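PDB 6SLN: RagA protein from Porphyromonas gingivalis, which probably acts as a TonB-dependent outer-membrane receptor, taking up substrate through a beta-barrel closed by an internal plug domain. Local coordinates for residues I268-L282 and D412-M424. Residues are numbered along the deposited sequence; the frame is centred on the assembly and turned at random.
Sequences ILAGAEDLYGNYDSL and DVYYMYGATRPSM
Val413 and Tyr276 meet where a short antiparallel hairpin, 413-414 paired with 423-424, packs along the C-terminal half of helix 261-276 and the following turn. The hairpin belongs to the connection between barrel strands 363-377 and 435-450 of this TonB-dependent receptor, the helix to that between strands 218-230 and 309-322. CG1 of Val413 sits 3.4 Å from Tyr276 OH and touches CD1 of Leu282, tip to tip. That methyl lies over the centre of the Tyr276 ring. Tyr414 turns away from the helix and packs edge-to-face with Trp301. Tyr415, with CG anti to the backbone N (chi1 175°), lays its ring across the helix. One ring face receives Ala272 in a CH-pi contact, CA 3.6 Å from the centroid, while CD2 of Leu275 meets the ring edge. The chain then reverses through a type II turn, Met416 to Ala419, in which CB of Tyr417 touches CG1 of Ile268; Tyr417 also packs on an apolar side chain of another protein. On the return, Thr420 presents its carbonyl O to CD1 of Leu275. Pro422 closes the interface: CG packs against CD2 of Leu275, 3.9 Å away, and CD lies 3.4 Å from CZ of Tyr279.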
loop_
_atom_site.group_PDB
_atom_site.type_symbol
_atom_site.label_atom_id
_atom_site.label_comp_id
_atom_site.label_asym_id
_atom_site.label_seq_id
_atom_site.Cartn_x
_atom_site.Cartn_y
_atom_site.Cartn_z
ATOM N N ILE A 268 -23.704 26.510 -32.502
ATOM C CA ILE A 268 -23.203 26.312 -31.142
ATOM C C ILE A 268 -24.362 26.148 -30.170
ATOM O O ILE A 268 -24.315 25.286 -29.286
ATOM C CB ILE A 268 -22.262 27.457 -30.714
ATOM C CG1 ILE A 268 -21.044 27.520 -31.641
ATOM C CG2 ILE A 268 -21.813 27.277 -29.266
ATOM C CD1 ILE A 268 -20.104 28.713 -31.403
ATOM N N LEU A 269 -25.430 26.953 -30.320
ATOM C CA LEU A 269 -26.571 26.799 -29.421
ATOM C C LEU A 269 -27.207 25.425 -29.580
ATOM O O LEU A 269 -27.574 24.793 -28.587
ATOM C CB LEU A 269 -27.614 27.895 -29.646
ATOM C CG LEU A 269 -27.378 29.157 -28.817
ATOM C CD1 LEU A 269 -28.210 30.278 -29.349
ATOM C CD2 LEU A 269 -27.674 28.950 -27.364
ATOM N N ALA A 270 -27.320 24.932 -30.819
ATOM C CA ALA A 270 -27.975 23.643 -31.035
ATOM C C ALA A 270 -27.163 22.497 -30.455
ATOM O O ALA A 270 -27.728 21.516 -29.954
ATOM C CB ALA A 270 -28.211 23.410 -32.520
ATOM N N GLY A 271 -25.839 22.596 -30.524
ATOM C CA GLY A 271 -24.991 21.544 -30.022
ATOM C C GLY A 271 -24.864 21.535 -28.526
ATOM O O GLY A 271 -24.501 20.499 -27.953
ATOM N N ALA A 272 -25.146 22.669 -27.888
ATOM C CA ALA A 272 -25.167 22.717 -26.434
ATOM C C ALA A 272 -26.457 22.126 -25.888
ATOM O O ALA A 272 -26.430 21.313 -24.961
ATOM C CB ALA A 272 -24.993 24.152 -25.945
ATOM N N GLU A 273 -27.605 22.529 -26.437
ATOM C CA GLU A 273 -28.850 21.977 -25.922
ATOM C C GLU A 273 -28.962 20.495 -26.260
ATOM O O GLU A 273 -29.458 19.708 -25.450
ATOM C CB GLU A 273 -30.055 22.774 -26.443
ATOM C CG GLU A 273 -30.478 22.509 -27.855
ATOM C CD GLU A 273 -31.630 21.548 -27.913
ATOM O OE1 GLU A 273 -32.593 21.754 -27.161
ATOM O OE2 GLU A 273 -31.562 20.577 -28.690
ATOM N N ASP A 274 -28.457 20.079 -27.420
ATOM C CA ASP A 274 -28.520 18.660 -27.746
ATOM C C ASP A 274 -27.670 17.833 -26.783
ATOM O O ASP A 274 -28.083 16.753 -26.350
ATOM C CB ASP A 274 -28.092 18.429 -29.190
ATOM C CG ASP A 274 -28.136 16.967 -29.575
ATOM O OD1 ASP A 274 -27.057 16.347 -29.664
ATOM O OD2 ASP A 274 -29.247 16.427 -29.769
ATOM N N LEU A 275 -26.493 18.333 -26.413
ATOM C CA LEU A 275 -25.663 17.597 -25.471
ATOM C C LEU A 275 -26.314 17.533 -24.098
ATOM O O LEU A 275 -26.472 16.443 -23.534
ATOM C CB LEU A 275 -24.277 18.222 -25.370
ATOM C CG LEU A 275 -23.387 17.395 -24.461
ATOM C CD1 LEU A 275 -23.321 15.997 -25.039
ATOM C CD2 LEU A 275 -21.993 18.016 -24.328
ATOM N N TYR A 276 -26.690 18.690 -23.536
ATOM C CA TYR A 276 -27.316 18.676 -22.220
ATOM C C TYR A 276 -28.570 17.811 -22.222
ATOM O O TYR A 276 -28.902 17.195 -21.200
ATOM C CB TYR A 276 -27.664 20.088 -21.748
ATOM C CG TYR A 276 -26.506 20.828 -21.136
ATOM C CD1 TYR A 276 -25.242 20.738 -21.693
ATOM C CD2 TYR A 276 -26.673 21.626 -20.008
ATOM C CE1 TYR A 276 -24.160 21.443 -21.166
ATOM C CE2 TYR A 276 -25.596 22.314 -19.451
ATOM C CZ TYR A 276 -24.341 22.219 -20.048
ATOM O OH TYR A 276 -23.255 22.899 -19.549
ATOM N N GLY A 277 -29.253 17.726 -23.367
ATOM C CA GLY A 277 -30.440 16.897 -23.503
ATOM C C GLY A 277 -30.189 15.422 -23.301
ATOM O O GLY A 277 -31.148 14.645 -23.225
ATOM N N ASN A 278 -28.931 15.017 -23.209
ATOM C CA ASN A 278 -28.564 13.627 -23.017
ATOM C C ASN A 278 -28.255 13.317 -21.561
ATOM O O ASN A 278 -27.633 12.292 -21.277
ATOM C CB ASN A 278 -27.359 13.275 -23.899
ATOM C CG ASN A 278 -27.708 13.213 -25.371
ATOM O OD1 ASN A 278 -28.736 12.654 -25.762
ATOM N ND2 ASN A 278 -26.855 13.800 -26.201
ATOM N N TYR A 279 -28.641 14.191 -20.634
ATOM C CA TYR A 279 -28.386 13.962 -19.219
ATOM C C TYR A 279 -29.630 14.333 -18.443
ATOM O O TYR A 279 -30.119 15.462 -18.549
ATOM C CB TYR A 279 -27.167 14.747 -18.727
ATOM C CG TYR A 279 -25.911 14.375 -19.502
ATOM C CD1 TYR A 279 -25.640 14.971 -20.731
ATOM C CD2 TYR A 279 -25.013 13.422 -19.022
ATOM C CE1 TYR A 279 -24.538 14.642 -21.454
ATOM C CE2 TYR A 279 -23.868 13.081 -19.761
ATOM C CZ TYR A 279 -23.648 13.702 -20.976
ATOM O OH TYR A 279 -22.553 13.424 -21.753
ATOM N N ASP A 280 -30.159 13.363 -17.702
ATOM C CA ASP A 280 -31.272 13.655 -16.814
ATOM C C ASP A 280 -30.939 14.820 -15.905
ATOM O O ASP A 280 -31.795 15.658 -15.632
ATOM C CB ASP A 280 -31.628 12.409 -16.003
ATOM C CG ASP A 280 -31.998 11.240 -16.890
ATOM O OD1 ASP A 280 -32.428 11.508 -18.036
ATOM O OD2 ASP A 280 -31.861 10.071 -16.459
ATOM N N SER A 281 -29.691 14.918 -15.475
ATOM C CA SER A 281 -29.302 15.996 -14.591
ATOM C C SER A 281 -29.267 17.353 -15.287
ATOM O O SER A 281 -29.057 18.361 -14.607
ATOM C CB SER A 281 -27.928 15.676 -13.991
ATOM O OG SER A 281 -27.090 15.036 -14.946
ATOM N N LEU A 282 -29.484 17.406 -16.602
ATOM C CA LEU A 282 -29.324 18.616 -17.398
ATOM C C LEU A 282 -30.508 18.907 -18.304
ATOM O O LEU A 282 -30.861 20.076 -18.467
ATOM C CB LEU A 282 -28.026 18.546 -18.271
ATOM C CG LEU A 282 -26.709 18.522 -17.490
ATOM C CD1 LEU A 282 -25.481 18.596 -18.394
ATOM C CD2 LEU A 282 -26.678 19.627 -16.458
ATOM N N ASP A 412 -22.328 22.754 -12.364
ATOM C CA ASP A 412 -21.441 21.599 -12.246
ATOM C C ASP A 412 -20.533 21.468 -13.444
ATOM O O ASP A 412 -19.507 20.789 -13.371
ATOM C CB ASP A 412 -22.238 20.304 -12.122
ATOM C CG ASP A 412 -22.850 20.141 -10.769
ATOM O OD1 ASP A 412 -22.345 20.786 -9.830
ATOM O OD2 ASP A 412 -23.830 19.376 -10.644
ATOM N N VAL A 413 -20.876 22.130 -14.539
ATOM C CA VAL A 413 -20.532 21.619 -15.845
ATOM C C VAL A 413 -20.679 22.774 -16.819
ATOM O O VAL A 413 -21.488 23.680 -16.611
ATOM C CB VAL A 413 -21.466 20.430 -16.188
ATOM C CG1 VAL A 413 -22.802 20.924 -16.840
ATOM C CG2 VAL A 413 -20.757 19.311 -16.935
ATOM N N TYR A 414 -19.883 22.752 -17.879
ATOM C CA TYR A 414 -19.978 23.769 -18.917
ATOM C C TYR A 414 -19.722 23.109 -20.265
ATOM O O TYR A 414 -19.405 21.916 -20.350
ATOM C CB TYR A 414 -19.017 24.947 -18.651
ATOM C CG TYR A 414 -17.554 24.620 -18.833
ATOM C CD1 TYR A 414 -16.924 24.871 -20.034
ATOM C CD2 TYR A 414 -16.799 24.043 -17.802
ATOM C CE1 TYR A 414 -15.604 24.588 -20.207
ATOM C CE2 TYR A 414 -15.464 23.746 -17.973
ATOM C CZ TYR A 414 -14.870 24.015 -19.193
ATOM O OH TYR A 414 -13.528 23.727 -19.413
ATOM N N TYR A 415 -19.876 23.898 -21.327
ATOM C CA TYR A 415 -19.950 23.378 -22.683
ATOM C C TYR A 415 -18.980 24.087 -23.624
ATOM O O TYR A 415 -18.741 25.298 -23.515
ATOM C CB TYR A 415 -21.350 23.529 -23.245
ATOM C CG TYR A 415 -21.454 23.113 -24.687
ATOM C CD1 TYR A 415 -21.353 21.780 -25.036
ATOM C CD2 TYR A 415 -21.629 24.053 -25.704
ATOM C CE1 TYR A 415 -21.447 21.388 -26.344
ATOM C CE2 TYR A 415 -21.732 23.663 -27.018
ATOM C CZ TYR A 415 -21.642 22.326 -27.325
ATOM O OH TYR A 415 -21.732 21.899 -28.612
ATOM N N MET A 416 -18.466 23.320 -24.586
ATOM C CA MET A 416 -17.610 23.840 -25.642
ATOM C C MET A 416 -17.979 23.110 -26.924
ATOM O O MET A 416 -18.082 21.877 -26.906
ATOM C CB MET A 416 -16.143 23.628 -25.295
ATOM C CG MET A 416 -15.470 24.859 -24.789
ATOM S SD MET A 416 -13.758 24.542 -24.362
ATOM C CE MET A 416 -13.885 23.892 -22.729
ATOM N N TYR A 417 -18.193 23.865 -28.018
ATOM C CA TYR A 417 -18.739 23.278 -29.242
ATOM C C TYR A 417 -17.912 22.066 -29.678
ATOM O O TYR A 417 -16.680 22.064 -29.584
ATOM C CB TYR A 417 -18.805 24.306 -30.379
ATOM C CG TYR A 417 -19.313 23.676 -31.665
ATOM C CD1 TYR A 417 -20.660 23.365 -31.823
ATOM C CD2 TYR A 417 -18.449 23.352 -32.705
ATOM C CE1 TYR A 417 -21.138 22.761 -32.985
ATOM C CE2 TYR A 417 -18.924 22.747 -33.880
ATOM C CZ TYR A 417 -20.273 22.449 -34.002
ATOM O OH TYR A 417 -20.760 21.854 -35.143
ATOM N N GLY A 418 -18.603 21.015 -30.128
ATOM C CA GLY A 418 -17.964 19.779 -30.522
ATOM C C GLY A 418 -17.787 18.747 -29.415
ATOM O O GLY A 418 -17.634 17.557 -29.724
ATOM N N ALA A 419 -17.805 19.164 -28.141
ATOM C CA ALA A 419 -17.676 18.228 -27.021
ATOM C C ALA A 419 -18.715 17.122 -27.105
ATOM O O ALA A 419 -19.855 17.329 -27.543
ATOM C CB ALA A 419 -17.822 18.938 -25.671
ATOM N N THR A 420 -18.311 15.933 -26.670
ATOM C CA THR A 420 -19.221 14.800 -26.618
ATOM C C THR A 420 -19.737 14.522 -25.215
ATOM O O THR A 420 -20.743 13.814 -25.069
ATOM C CB THR A 420 -18.542 13.546 -27.175
ATOM O OG1 THR A 420 -17.383 13.196 -26.385
ATOM C CG2 THR A 420 -18.153 13.800 -28.612
ATOM N N ARG A 421 -19.072 15.060 -24.196
ATOM C CA ARG A 421 -19.523 15.079 -22.816
ATOM C C ARG A 421 -19.354 16.494 -22.288
ATOM O O ARG A 421 -18.450 17.209 -22.712
ATOM C CB ARG A 421 -18.726 14.094 -21.943
ATOM C CG ARG A 421 -18.182 12.858 -22.701
ATOM C CD ARG A 421 -17.528 11.854 -21.741
ATOM N NE ARG A 421 -16.718 12.546 -20.739
ATOM C CZ ARG A 421 -15.389 12.547 -20.721
ATOM N NH1 ARG A 421 -14.702 11.875 -21.638
ATOM N NH2 ARG A 421 -14.749 13.218 -19.775
ATOM N N PRO A 422 -20.216 16.937 -21.388
ATOM C CA PRO A 422 -20.018 18.260 -20.804
ATOM C C PRO A 422 -18.783 18.249 -19.937
ATOM O O PRO A 422 -18.354 17.211 -19.449
ATOM C CB PRO A 422 -21.291 18.488 -19.972
ATOM C CG PRO A 422 -22.280 17.442 -20.469
ATOM C CD PRO A 422 -21.429 16.277 -20.870
ATOM N N SER A 423 -18.214 19.421 -19.739
ATOM C CA SER A 423 -16.956 19.554 -19.029
ATOM C C SER A 423 -17.256 19.971 -17.601
ATOM O O SER A 423 -18.058 20.880 -17.372
ATOM C CB SER A 423 -16.057 20.585 -19.723
ATOM O OG SER A 423 -15.379 19.982 -20.821
ATOM N N MET A 424 -16.620 19.302 -16.650
ATOM C CA MET A 424 -16.836 19.607 -15.252
ATOM C C MET A 424 -16.170 20.917 -14.861
ATOM O O MET A 424 -15.085 21.248 -15.337
ATOM C CB MET A 424 -16.303 18.481 -14.411
ATOM C CG MET A 424 -17.121 17.221 -14.570
ATOM S SD MET A 424 -16.642 15.931 -13.412
ATOM C CE MET A 424 -15.592 15.007 -14.425
#